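Local atomic coordinates of glucose-6-phosphate isomerase like protein (Thermus thermophilus, PDB entry 1WIW), a protein that probably interconverts glucose 6-phosphate or mannose 6-phosphate with fructose 6-phosphate, as sugar isomerases with SIS domains do. Residues V25-V30 / A110-L115; E33-P38 / R90-G95; A40-G45 / L65-G70; R129-A134 / R251-M256; T181-V186 / Y260-T265. All blocks are in the same frame, centred on the assembly; numbering follows the deposited sequence.

In the fold
Contacts 1, 2 and 3 build the N-terminal SIS domain, contact 5 lies within the C-terminal one, and contact 4 brings helix 125-139 against helix 251-272. Contacts 2 and 3 share a parallel sheet, their centres about 11 Å apart, and are joined by a backbone bond, R90 O lying 2.7 Å from L65 N. Contact 1 covers the end of that sheet through Y114 and reaches contact 4 through Y112 OH, which is 2.7 Å from D132 OD2. Contacts 4 and 5 lie on successive parts of helix 251-272, centres about 17 Å apart. G45, in contact 3, begins a glycine-rich turn into helix 48-54, a feature consistent with a ligand-binding loop, though no ligand defines a site here.

Contact 1: V25-V30 / A110-L115; sequences VGTGPV and APYRYL
Y112 and R113, on the first turns of helix 110-121, reach out to hold the loop residues V25 to G28. Two direct hydrogen bonds cross the contact. The phenol OH of Y112 accepts the backbone N-H of G26 in a nearly straight bond (N to OH 3.0 Å), and the same OH is bonded to D132 on helix 125-139, so two elements grip one hydroxyl. R113 NE donates to T27 OG1 at 2.9 Å, close to the guanidinium plane, while its NH1 turns to S107 and its NH2 to a salt bridge with E20. T27 OG1 sits between its own backbone N and carbonyl carbon (chi1 62°), and from there it also bonds to L24 O. One water donates to both P29 O and R113 O.

Van der Waals contacts fill in between. T27 O lies at the edge of the Y112 ring, 3.6 Å from CE1. R113 CG passes 4.0 Å from G28 CA, and a CB on G28 would strike R113 CB. Here a loop leading from helix 17-23 to strand 39-45 is tied across a helix that packs on the parallel sheet, part of the alpha-beta-alpha layering of a SIS domain.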
# COMPACT_ATOMS: atom_id res chain seq x y z
N VAL B 25 21.36 14.94 6.55
CA VAL B 25 21.69 15.66 5.33
C VAL B 25 23.19 15.63 5.03
O VAL B 25 24.00 16.03 5.85
CB VAL B 25 21.21 17.13 5.42
CG1 VAL B 25 21.76 17.94 4.24
CG2 VAL B 25 19.68 17.16 5.43
N GLY B 26 23.54 15.15 3.84
CA GLY B 26 24.95 15.09 3.48
C GLY B 26 25.60 13.74 3.74
O GLY B 26 26.79 13.58 3.50
N THR B 27 24.83 12.77 4.25
CA THR B 27 25.39 11.44 4.50
C THR B 27 24.99 10.51 3.35
O THR B 27 23.99 10.75 2.66
CB THR B 27 24.88 10.83 5.83
OG1 THR B 27 23.46 10.66 5.79
CG2 THR B 27 25.24 11.73 7.00
N GLY B 28 25.76 9.45 3.15
CA GLY B 28 25.47 8.51 2.09
C GLY B 28 26.52 8.57 1.00
O GLY B 28 27.25 9.56 0.89
N PRO B 29 26.62 7.52 0.16
CA PRO B 29 27.61 7.48 -0.92
C PRO B 29 27.37 8.53 -2.00
O PRO B 29 26.24 8.92 -2.29
CB PRO B 29 27.46 6.07 -1.47
CG PRO B 29 25.99 5.83 -1.31
CD PRO B 29 25.74 6.34 0.10
N VAL B 30 28.47 8.96 -2.60
CA VAL B 30 28.48 9.95 -3.67
C VAL B 30 29.01 9.24 -4.91
O VAL B 30 30.00 8.51 -4.84
CB VAL B 30 29.41 11.12 -3.31
CG1 VAL B 30 29.54 12.08 -4.48
CG2 VAL B 30 28.88 11.85 -2.09
N ALA B 110 18.01 5.20 5.61
CA ALA B 110 18.66 4.93 4.34
C ALA B 110 17.92 5.45 3.10
O ALA B 110 18.55 5.76 2.08
CB ALA B 110 18.93 3.43 4.20
N PRO B 111 16.57 5.55 3.14
CA PRO B 111 15.89 6.05 1.95
C PRO B 111 16.45 7.38 1.45
O PRO B 111 16.58 7.60 0.25
CB PRO B 111 14.44 6.15 2.41
CG PRO B 111 14.31 4.95 3.30
CD PRO B 111 15.60 5.04 4.13
N TYR B 112 16.78 8.27 2.38
CA TYR B 112 17.36 9.55 2.00
C TYR B 112 18.69 9.35 1.29
O TYR B 112 18.97 10.00 0.28
CB TYR B 112 17.58 10.45 3.22
CG TYR B 112 18.54 11.61 2.96
CD1 TYR B 112 19.91 11.47 3.14
CD2 TYR B 112 18.07 12.83 2.45
CE1 TYR B 112 20.81 12.51 2.83
CE2 TYR B 112 18.95 13.88 2.14
CZ TYR B 112 20.32 13.71 2.33
OH TYR B 112 21.19 14.72 2.00
N ARG B 113 19.51 8.44 1.82
CA ARG B 113 20.82 8.18 1.23
C ARG B 113 20.72 7.55 -0.16
O ARG B 113 21.52 7.87 -1.04
CB ARG B 113 21.66 7.33 2.20
CG ARG B 113 21.81 8.01 3.57
CD ARG B 113 22.60 7.18 4.58
NE ARG B 113 22.62 7.84 5.89
CZ ARG B 113 22.09 7.33 7.00
NH1 ARG B 113 21.49 6.15 6.97
NH2 ARG B 113 22.13 8.02 8.13
N TYR B 114 19.75 6.66 -0.37
CA TYR B 114 19.60 6.06 -1.70
C TYR B 114 19.17 7.14 -2.69
O TYR B 114 19.71 7.23 -3.80
CB TYR B 114 18.54 4.95 -1.70
CG TYR B 114 19.00 3.61 -1.17
CD1 TYR B 114 18.86 3.27 0.17
CD2 TYR B 114 19.56 2.66 -2.03
CE1 TYR B 114 19.26 2.01 0.65
CE2 TYR B 114 19.97 1.41 -1.57
CZ TYR B 114 19.82 1.09 -0.23
OH TYR B 114 20.22 -0.15 0.23
N LEU B 115 18.20 7.96 -2.30
CA LEU B 115 17.70 9.03 -3.16
C LEU B 115 18.80 10.02 -3.52
O LEU B 115 18.94 10.42 -4.68
CB LEU B 115 16.54 9.78 -2.49
CG LEU B 115 15.99 10.97 -3.30
CD1 LEU B 115 15.44 10.49 -4.64
CD2 LEU B 115 14.91 11.66 -2.51
O HOH W 1 23.99 9.33 -0.76

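Contact 2: E33-P38 / R90-G95; sequences EAYPGP and RVVRVG
E33 OE1 is the polar atom that R90 grips twice. The stronger bond of this salt bridge comes from R90 NH2, 2.6 Å from E33 OE1 and met nearly along the C-O axis; R90 NH1 adds a weak one to the same OE1 at 3.2 Å. The two side chains meet tip to tip, with carboxylate and guanidinium planes turned 65° apart, and the carboxylate oxygen stays near the guanidinium plane. R90 CG stands anti to the backbone N (chi1 173°), and the chain, extended from CG to NE, gives the reach from the strand to the loop. E101 is a second acidic partner of R90 NH2.

Y35 bridges R90 and V92, with CE1 near both. This CE1 sits 3.7 Å above one face of the R90 guanidinium, offset toward the rim; the two side chains cross at about a right angle, ring and guanidinium planes 47° apart. Y35 CE1 also touches V92 CG2 at 3.7 Å, while E33 CG covers part of one face of the ring. An alanine in place of R90 would probably leave E33 and E101 as two neighbouring acids without their shared cation, and Y35 CE1 without the guanidinium face beside it. The chemistry is thus graded: a salt bridge at the outer, more exposed end, and apolar contact where Y35 and V92 turn into the domain, a combination that would hold the loop before strand 39-45 to strand 90-95.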
# COMPACT_ATOMS: atom_id res chain seq x y z
N GLU B 33 31.64 8.60 -10.65
CA GLU B 33 31.77 8.58 -12.09
C GLU B 33 30.47 8.98 -12.78
O GLU B 33 29.40 8.93 -12.17
CB GLU B 33 32.23 7.20 -12.56
CG GLU B 33 31.28 6.06 -12.22
CD GLU B 33 31.94 4.70 -12.36
OE1 GLU B 33 31.22 3.68 -12.33
OE2 GLU B 33 33.18 4.65 -12.49
N ALA B 34 30.57 9.37 -14.04
CA ALA B 34 29.41 9.79 -14.81
C ALA B 34 28.72 8.59 -15.46
O ALA B 34 29.02 8.24 -16.60
CB ALA B 34 29.82 10.79 -15.88
N TYR B 35 27.81 7.97 -14.72
CA TYR B 35 27.08 6.82 -15.24
C TYR B 35 26.41 7.19 -16.55
O TYR B 35 25.66 8.16 -16.62
CB TYR B 35 26.03 6.37 -14.22
CG TYR B 35 26.65 5.87 -12.93
CD1 TYR B 35 27.24 4.61 -12.87
CD2 TYR B 35 26.68 6.67 -11.79
CE1 TYR B 35 27.85 4.16 -11.70
CE2 TYR B 35 27.30 6.23 -10.62
CZ TYR B 35 27.88 4.98 -10.59
OH TYR B 35 28.49 4.54 -9.44
N PRO B 36 26.68 6.41 -17.61
CA PRO B 36 26.09 6.68 -18.92
C PRO B 36 24.58 6.49 -18.94
O PRO B 36 24.06 5.47 -18.49
CB PRO B 36 26.80 5.67 -19.82
CG PRO B 36 26.99 4.51 -18.90
CD PRO B 36 27.48 5.18 -17.64
N GLY B 37 23.87 7.49 -19.46
CA GLY B 37 22.43 7.41 -19.54
C GLY B 37 22.05 6.58 -20.75
O GLY B 37 22.93 6.20 -21.52
N PRO B 38 20.75 6.27 -20.94
CA PRO B 38 19.64 6.67 -20.07
C PRO B 38 19.73 5.98 -18.71
O PRO B 38 20.45 4.99 -18.54
CB PRO B 38 18.41 6.24 -20.87
CG PRO B 38 18.90 5.01 -21.56
CD PRO B 38 20.27 5.42 -22.04
N ARG B 90 24.10 -1.33 -18.27
CA ARG B 90 25.10 -1.61 -17.24
C ARG B 90 24.38 -1.66 -15.90
O ARG B 90 23.61 -0.76 -15.56
CB ARG B 90 26.16 -0.52 -17.20
CG ARG B 90 27.13 -0.66 -16.05
CD ARG B 90 28.00 0.58 -15.89
NE ARG B 90 28.80 0.52 -14.68
CZ ARG B 90 29.58 1.50 -14.24
NH1 ARG B 90 29.66 2.63 -14.93
NH2 ARG B 90 30.28 1.36 -13.13
N VAL B 91 24.62 -2.72 -15.14
CA VAL B 91 23.98 -2.87 -13.84
C VAL B 91 24.86 -2.37 -12.70
O VAL B 91 26.02 -2.77 -12.57
CB VAL B 91 23.63 -4.35 -13.56
CG1 VAL B 91 22.96 -4.48 -12.19
CG2 VAL B 91 22.72 -4.88 -14.65
N VAL B 92 24.31 -1.48 -11.88
CA VAL B 92 25.03 -0.93 -10.74
C VAL B 92 24.25 -1.27 -9.48
O VAL B 92 23.16 -0.74 -9.24
CB VAL B 92 25.19 0.60 -10.84
CG1 VAL B 92 25.86 1.12 -9.58
CG2 VAL B 92 26.02 0.96 -12.06
N ARG B 93 24.82 -2.17 -8.68
CA ARG B 93 24.20 -2.62 -7.44
C ARG B 93 24.53 -1.71 -6.27
O ARG B 93 25.70 -1.49 -5.94
CB ARG B 93 24.66 -4.04 -7.11
CG ARG B 93 24.33 -5.08 -8.17
CD ARG B 93 24.97 -6.41 -7.82
NE ARG B 93 24.51 -6.90 -6.52
CZ ARG B 93 25.15 -7.82 -5.80
NH1 ARG B 93 26.28 -8.35 -6.24
NH2 ARG B 93 24.65 -8.20 -4.63
N VAL B 94 23.48 -1.18 -5.65
CA VAL B 94 23.62 -0.28 -4.50
C VAL B 94 22.84 -0.89 -3.34
O VAL B 94 21.62 -1.05 -3.43
CB VAL B 94 23.04 1.11 -4.83
CG1 VAL B 94 23.28 2.05 -3.68
CG2 VAL B 94 23.67 1.65 -6.10
N GLY B 95 23.53 -1.23 -2.25
CA GLY B 95 22.85 -1.81 -1.11
C GLY B 95 23.73 -2.08 0.09
O GLY B 95 24.76 -1.43 0.26

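Contact 3: A40-G45 / L65-G70; sequences AALGYG and LFLLEG
L42 and L67 run alongside each other in the same direction, at the middle of two parallel strands. L67 CD1 is 4.0 Å from L42 CB, and its chi1 of -145°, away from a staggered value, turns CG to the side where this contact is made. On the same face L65 CD2 packs on A40 CB at 3.6 Å, while L67 CD1 lies at the edge of the Y44 ring. On the other face, F66 CB meets A41 CB, and L68 CB rests 3.8 Å from the bare CA of G43.

Backbone bonds join the two strands from A40 to Y44. F66 N reaches A40 O at 2.7 Å, L42 N reaches F66 O, L68 N reaches L42 O, and Y44 N reaches L68 O at 2.8 Å. L68 O also accepts G70 N within its own strand, and the bond from G70 N to Y44 O is weak, so the regular pattern frays toward the glycines G45 and G70.

Helix 48-54 links the strands as a beta-alpha-beta crossover. Helix 76-83 covers L42, Y44 and L67, helix 110-121 covers F66 and L68, and strand 90-95 continues the sheet beyond strand 64-70, where R93 forms a salt bridge with E69.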
# COMPACT_ATOMS: atom_id res chain seq x y z
N ALA B 40 17.90 4.17 -15.20
CA ALA B 40 16.76 3.39 -14.71
C ALA B 40 17.09 2.91 -13.30
O ALA B 40 18.26 2.77 -12.94
CB ALA B 40 16.50 2.20 -15.64
N ALA B 41 16.05 2.69 -12.50
CA ALA B 41 16.25 2.22 -11.15
C ALA B 41 15.12 1.29 -10.70
O ALA B 41 13.95 1.51 -11.00
CB ALA B 41 16.36 3.39 -10.19
N LEU B 42 15.51 0.24 -9.98
CA LEU B 42 14.58 -0.74 -9.45
C LEU B 42 15.02 -0.92 -8.01
O LEU B 42 16.16 -1.30 -7.76
CB LEU B 42 14.70 -2.06 -10.22
CG LEU B 42 13.77 -3.20 -9.84
CD1 LEU B 42 12.31 -2.76 -9.95
CD2 LEU B 42 14.03 -4.38 -10.75
N GLY B 43 14.14 -0.63 -7.06
CA GLY B 43 14.52 -0.75 -5.67
C GLY B 43 13.78 -1.77 -4.84
O GLY B 43 12.65 -2.15 -5.14
N TYR B 44 14.44 -2.20 -3.76
CA TYR B 44 13.89 -3.17 -2.83
C TYR B 44 14.18 -2.71 -1.41
O TYR B 44 15.20 -2.05 -1.16
CB TYR B 44 14.53 -4.54 -3.05
CG TYR B 44 14.41 -5.05 -4.47
CD1 TYR B 44 15.31 -4.65 -5.45
CD2 TYR B 44 13.37 -5.90 -4.83
CE1 TYR B 44 15.18 -5.09 -6.76
CE2 TYR B 44 13.23 -6.34 -6.14
CZ TYR B 44 14.13 -5.93 -7.10
OH TYR B 44 13.99 -6.38 -8.39
N GLY B 45 13.29 -3.04 -0.48
CA GLY B 45 13.48 -2.66 0.91
C GLY B 45 13.75 -1.18 1.11
O GLY B 45 12.95 -0.34 0.72
N LEU B 65 21.44 0.73 -15.20
CA LEU B 65 20.29 0.29 -14.43
C LEU B 65 20.75 0.23 -12.98
O LEU B 65 21.63 -0.56 -12.64
CB LEU B 65 19.83 -1.10 -14.90
CG LEU B 65 18.66 -1.80 -14.20
CD1 LEU B 65 19.10 -2.32 -12.85
CD2 LEU B 65 17.47 -0.85 -14.05
N PHE B 66 20.19 1.09 -12.14
CA PHE B 66 20.54 1.12 -10.74
C PHE B 66 19.65 0.15 -9.97
O PHE B 66 18.43 0.33 -9.90
CB PHE B 66 20.39 2.53 -10.17
CG PHE B 66 21.39 3.50 -10.72
CD1 PHE B 66 22.73 3.41 -10.38
CD2 PHE B 66 20.99 4.50 -11.60
CE1 PHE B 66 23.67 4.30 -10.90
CE2 PHE B 66 21.91 5.40 -12.13
CZ PHE B 66 23.25 5.30 -11.78
N LEU B 67 20.27 -0.88 -9.41
CA LEU B 67 19.55 -1.90 -8.65
C LEU B 67 19.74 -1.57 -7.17
O LEU B 67 20.80 -1.84 -6.61
CB LEU B 67 20.14 -3.27 -8.97
CG LEU B 67 19.22 -4.49 -9.03
CD1 LEU B 67 18.04 -4.21 -9.95
CD2 LEU B 67 20.02 -5.70 -9.53
N LEU B 68 18.73 -0.96 -6.55
CA LEU B 68 18.82 -0.57 -5.15
C LEU B 68 18.42 -1.73 -4.23
O LEU B 68 17.26 -1.85 -3.84
CB LEU B 68 17.93 0.66 -4.89
CG LEU B 68 18.06 1.77 -5.94
CD1 LEU B 68 17.25 2.99 -5.51
CD2 LEU B 68 19.53 2.15 -6.10
N GLU B 69 19.40 -2.56 -3.90
CA GLU B 69 19.18 -3.74 -3.07
C GLU B 69 19.13 -3.40 -1.58
O GLU B 69 20.09 -3.65 -0.85
CB GLU B 69 20.27 -4.77 -3.34
CG GLU B 69 20.43 -5.08 -4.81
CD GLU B 69 21.50 -6.12 -5.09
OE1 GLU B 69 21.74 -6.41 -6.29
OE2 GLU B 69 22.11 -6.64 -4.13
N GLY B 70 18.00 -2.85 -1.16
CA GLY B 70 17.82 -2.46 0.23
C GLY B 70 17.24 -3.54 1.13
O GLY B 70 16.74 -3.23 2.22

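Contact 4: R129-A134 / R251-M256; sequences RSVDEA and RLAQVM
V131 and A253 bring the two helices near, their CA atoms 4.4 Å apart, an approach the small alanine permits. Around this point the packing is tight. V131 places its two methyls on different partners: CG2 presses on L252 CD2 at 3.3 Å, closer than usual van der Waals contact, and CG1 lies 3.8 Å from CG of the selenomethionine M256. L252 CG is anti to its backbone N (chi1 -165°), and the end of its side chain swings toward the valine. M256, bent at chi2 and chi3, leads its selenium end away. With an alanine at V131, L252 CD2 and M256 CG would lose the methyls they pack on, and a gap would probably open beside these two side chains.

The other side has fewer and mostly longer carbon contacts. A134 CB meets A253 CB at 4.3 Å, and A253 CB lies 3.7 Å from S130 O and 3.8 Å from S130 OG. That hydroxyl is bonded to V127 O and N250, while N250 OD1 also accepts A253 N. Farther out, R129 NH1 and E133 OE1 form a salt bridge on the exposed side of their own helix.

The helix segments run in the same general direction and cross at 37°, with an axis approach of 8.4 Å. Helix 110-121 touches L252 and M256 through L115, and helix 48-54 supplies F49 and L53 against V255 and L53 against M256.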
# COMPACT_ATOMS: atom_id res chain seq x y z
N ARG B 129 19.63 19.72 -3.78
CA ARG B 129 19.83 20.89 -2.94
C ARG B 129 18.52 21.36 -2.31
O ARG B 129 18.49 21.74 -1.14
CB ARG B 129 20.46 22.05 -3.73
CG ARG B 129 20.58 23.33 -2.90
CD ARG B 129 21.40 24.41 -3.60
NE ARG B 129 22.80 24.38 -3.18
CZ ARG B 129 23.22 24.63 -1.94
NH1 ARG B 129 22.35 24.93 -0.98
NH2 ARG B 129 24.52 24.58 -1.65
N SER B 130 17.42 21.31 -3.07
CA SER B 130 16.13 21.74 -2.53
C SER B 130 15.66 20.78 -1.43
O SER B 130 15.00 21.19 -0.47
CB SER B 130 15.07 21.83 -3.64
OG SER B 130 14.68 20.54 -4.10
N VAL B 131 15.99 19.50 -1.57
CA VAL B 131 15.62 18.50 -0.57
C VAL B 131 16.41 18.77 0.72
O VAL B 131 15.84 18.84 1.81
CB VAL B 131 15.95 17.08 -1.06
CG1 VAL B 131 15.90 16.09 0.11
CG2 VAL B 131 14.97 16.66 -2.14
N ASP B 132 17.72 18.92 0.59
CA ASP B 132 18.58 19.20 1.74
C ASP B 132 18.16 20.49 2.43
O ASP B 132 18.14 20.57 3.66
CB ASP B 132 20.04 19.31 1.29
CG ASP B 132 20.64 17.97 0.90
OD1 ASP B 132 21.79 17.95 0.41
OD2 ASP B 132 19.97 16.93 1.09
N GLU B 133 17.84 21.52 1.65
CA GLU B 133 17.43 22.80 2.22
C GLU B 133 16.17 22.64 3.06
O GLU B 133 16.07 23.19 4.15
CB GLU B 133 17.19 23.82 1.10
CG GLU B 133 18.48 24.33 0.47
CD GLU B 133 18.26 25.11 -0.81
OE1 GLU B 133 19.22 25.76 -1.28
OE2 GLU B 133 17.14 25.05 -1.37
N ALA B 134 15.22 21.87 2.54
CA ALA B 134 13.96 21.62 3.23
C ALA B 134 14.20 20.84 4.53
O ALA B 134 13.62 21.16 5.57
CB ALA B 134 13.02 20.85 2.32
N ARG B 251 7.47 19.58 -5.18
CA ARG B 251 6.88 18.33 -4.70
C ARG B 251 7.84 17.30 -4.12
O ARG B 251 7.56 16.72 -3.07
CB ARG B 251 6.04 17.71 -5.81
CG ARG B 251 4.90 18.60 -6.26
CD ARG B 251 3.84 18.81 -5.17
NE ARG B 251 2.79 19.72 -5.62
CZ ARG B 251 2.78 21.03 -5.41
NH1 ARG B 251 3.77 21.61 -4.74
NH2 ARG B 251 1.79 21.78 -5.90
N LEU B 252 8.97 17.07 -4.78
CA LEU B 252 9.93 16.09 -4.29
C LEU B 252 10.49 16.52 -2.93
O LEU B 252 10.62 15.70 -2.02
CB LEU B 252 11.05 15.89 -5.31
CG LEU B 252 11.94 14.66 -5.14
CD1 LEU B 252 12.63 14.32 -6.46
CD2 LEU B 252 12.97 14.91 -4.07
N ALA B 253 10.82 17.80 -2.79
CA ALA B 253 11.36 18.31 -1.53
C ALA B 253 10.30 18.19 -0.43
O ALA B 253 10.60 17.79 0.69
CB ALA B 253 11.78 19.77 -1.69
N GLN B 254 9.07 18.54 -0.76
CA GLN B 254 7.96 18.47 0.19
C GLN B 254 7.77 17.03 0.70
O GLN B 254 7.56 16.81 1.90
CB GLN B 254 6.67 18.98 -0.46
CG GLN B 254 6.66 20.48 -0.72
CD GLN B 254 5.34 20.98 -1.26
OE1 GLN B 254 4.92 20.59 -2.36
NE2 GLN B 254 4.66 21.82 -0.50
N VAL B 255 7.84 16.07 -0.21
CA VAL B 255 7.68 14.67 0.19
C VAL B 255 8.75 14.27 1.19
O VAL B 255 8.46 13.71 2.25
CB VAL B 255 7.74 13.73 -1.04
CG1 VAL B 255 7.93 12.27 -0.59
CG2 VAL B 255 6.45 13.85 -1.86
N MSE B 256 10.00 14.56 0.87
CA MSE B 256 11.12 14.22 1.74
C MSE B 256 11.04 14.96 3.08
O MSE B 256 11.41 14.41 4.13
CB MSE B 256 12.43 14.50 1.02
CG MSE B 256 13.41 13.33 1.00
SE MSE B 256 12.65 11.59 0.58
CE MSE B 256 12.04 11.97 -1.22

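Contact 5: T181-V186 / Y260-T265; sequences TLFARV and YRMAWT
L182 and F183 carry the packing of helix 174-185 on helix 251-272, and no hydrogen bond passes between the two segments. Aliphatic contacts centre on L182, whose CG stands anti to the carbonyl carbon (chi1 -81°). Its CD1 lies 3.8 Å from the backbone N of A263 and 4.0 Å from A263 CB, so the branched end fits against the main chain where the partner has only a methyl. V186 CG1 makes a longer approach, 4.4 Å from A263 O.

Aromatic contacts are made by the far end of F183. T265 CG2 meets the ring at its edge, close to the ring plane and 3.7 Å from CZ. F183 CE2 lies 3.9 Å from M262 O and touches, more loosely, CB of M262, a selenomethionine. T265 CG2 stands anti to its backbone N, OG1 anti to the carbonyl carbon.

Two side-chain hydrogen bonds lie within 260-265. T265 OG1 is bonded to R261 O at 2.7 Å, reaching that carbonyl from the face opposite to T265 N, so the hydroxyl is satisfied locally and the methyl is left for F183. W264 NE1 makes a weak bond to Y260 OH, which is also bonded to L21 O, with the indole CD1 over one face of the tyrosine ring.

Around this buried seam, where the helix segments run 23° from parallel, helix 152-160 meets F183 and T265, and helix 17-23 supplies L21 against A263 and L17 against V186. On the side of T181 and A184, P195 and F201 of the second subunit pack close.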
# COMPACT_ATOMS: atom_id res chain seq x y z
N THR B 181 6.19 2.49 7.48
CA THR B 181 7.41 1.75 7.75
C THR B 181 8.26 2.42 8.82
O THR B 181 8.87 1.75 9.66
CB THR B 181 8.24 1.57 6.45
OG1 THR B 181 7.61 0.58 5.63
CG2 THR B 181 9.67 1.13 6.76
N LEU B 182 8.32 3.75 8.79
CA LEU B 182 9.10 4.49 9.79
C LEU B 182 8.54 4.24 11.20
O LEU B 182 9.29 4.05 12.15
CB LEU B 182 9.08 6.00 9.50
CG LEU B 182 10.05 6.50 8.43
CD1 LEU B 182 9.74 7.94 8.07
CD2 LEU B 182 11.48 6.37 8.95
N PHE B 183 7.21 4.24 11.32
CA PHE B 183 6.58 4.02 12.61
C PHE B 183 6.72 2.60 13.15
O PHE B 183 6.69 2.38 14.36
CB PHE B 183 5.11 4.45 12.56
CG PHE B 183 4.92 5.92 12.79
CD1 PHE B 183 4.63 6.40 14.06
CD2 PHE B 183 5.14 6.83 11.76
CE1 PHE B 183 4.57 7.77 14.31
CE2 PHE B 183 5.08 8.20 12.00
CZ PHE B 183 4.80 8.68 13.28
N ALA B 184 6.88 1.64 12.25
CA ALA B 184 7.05 0.27 12.68
C ALA B 184 8.51 0.05 13.07
O ALA B 184 8.80 -0.48 14.14
CB ALA B 184 6.65 -0.70 11.57
N ARG B 185 9.43 0.51 12.23
CA ARG B 185 10.84 0.28 12.53
C ARG B 185 11.43 1.13 13.65
O ARG B 185 12.26 0.65 14.43
CB ARG B 185 11.72 0.44 11.29
CG ARG B 185 13.06 -0.24 11.53
CD ARG B 185 14.23 0.36 10.78
NE ARG B 185 14.23 0.01 9.38
CZ ARG B 185 15.34 -0.26 8.69
NH1 ARG B 185 15.25 -0.56 7.40
NH2 ARG B 185 16.52 -0.24 9.29
N VAL B 186 11.01 2.39 13.73
CA VAL B 186 11.51 3.31 14.74
C VAL B 186 10.62 3.35 15.99
O VAL B 186 11.11 3.18 17.11
CB VAL B 186 11.64 4.73 14.17
CG1 VAL B 186 12.06 5.71 15.26
CG2 VAL B 186 12.67 4.72 13.04
N TYR B 260 10.90 13.18 6.58
CA TYR B 260 11.87 13.51 7.64
C TYR B 260 11.17 13.89 8.95
O TYR B 260 11.57 13.44 10.02
CB TYR B 260 12.77 14.66 7.18
CG TYR B 260 13.90 15.02 8.14
CD1 TYR B 260 14.91 14.10 8.43
CD2 TYR B 260 13.98 16.29 8.72
CE1 TYR B 260 15.98 14.44 9.27
CE2 TYR B 260 15.04 16.64 9.56
CZ TYR B 260 16.04 15.71 9.83
OH TYR B 260 17.11 16.05 10.64
N ARG B 261 10.14 14.73 8.88
CA ARG B 261 9.43 15.12 10.10
C ARG B 261 8.76 13.90 10.74
O ARG B 261 8.63 13.82 11.96
CB ARG B 261 8.37 16.18 9.80
CG ARG B 261 7.59 16.59 11.04
CD ARG B 261 6.50 17.61 10.75
NE ARG B 261 7.04 18.89 10.29
CZ ARG B 261 6.37 20.04 10.36
NH1 ARG B 261 6.92 21.16 9.92
NH2 ARG B 261 5.15 20.06 10.88
N MSE B 262 8.33 12.95 9.91
CA MSE B 262 7.70 11.74 10.45
C MSE B 262 8.75 10.82 11.08
O MSE B 262 8.44 10.08 12.01
CB MSE B 262 6.93 11.00 9.35
CG MSE B 262 5.69 11.76 8.88
SE MSE B 262 4.39 12.09 10.30
CE MSE B 262 2.84 11.43 9.41
N ALA B 263 9.97 10.84 10.56
CA ALA B 263 11.02 10.00 11.14
C ALA B 263 11.26 10.50 12.56
O ALA B 263 11.36 9.72 13.50
CB ALA B 263 12.31 10.10 10.33
N TRP B 264 11.34 11.82 12.71
CA TRP B 264 11.52 12.44 14.01
C TRP B 264 10.32 12.15 14.91
O TRP B 264 10.47 11.89 16.11
CB TRP B 264 11.68 13.96 13.87
CG TRP B 264 13.11 14.42 13.76
CD1 TRP B 264 13.71 14.96 12.66
CD2 TRP B 264 14.11 14.38 14.79
NE1 TRP B 264 15.02 15.28 12.95
CE2 TRP B 264 15.29 14.93 14.25
CE3 TRP B 264 14.11 13.95 16.13
CZ2 TRP B 264 16.47 15.06 14.99
CZ3 TRP B 264 15.29 14.07 16.87
CH2 TRP B 264 16.45 14.62 16.30
N THR B 265 9.12 12.19 14.34
CA THR B 265 7.91 11.94 15.11
C THR B 265 7.93 10.50 15.63
O THR B 265 7.66 10.25 16.80
CB THR B 265 6.65 12.17 14.24
OG1 THR B 265 6.63 13.54 13.80
CG2 THR B 265 5.38 11.87 15.02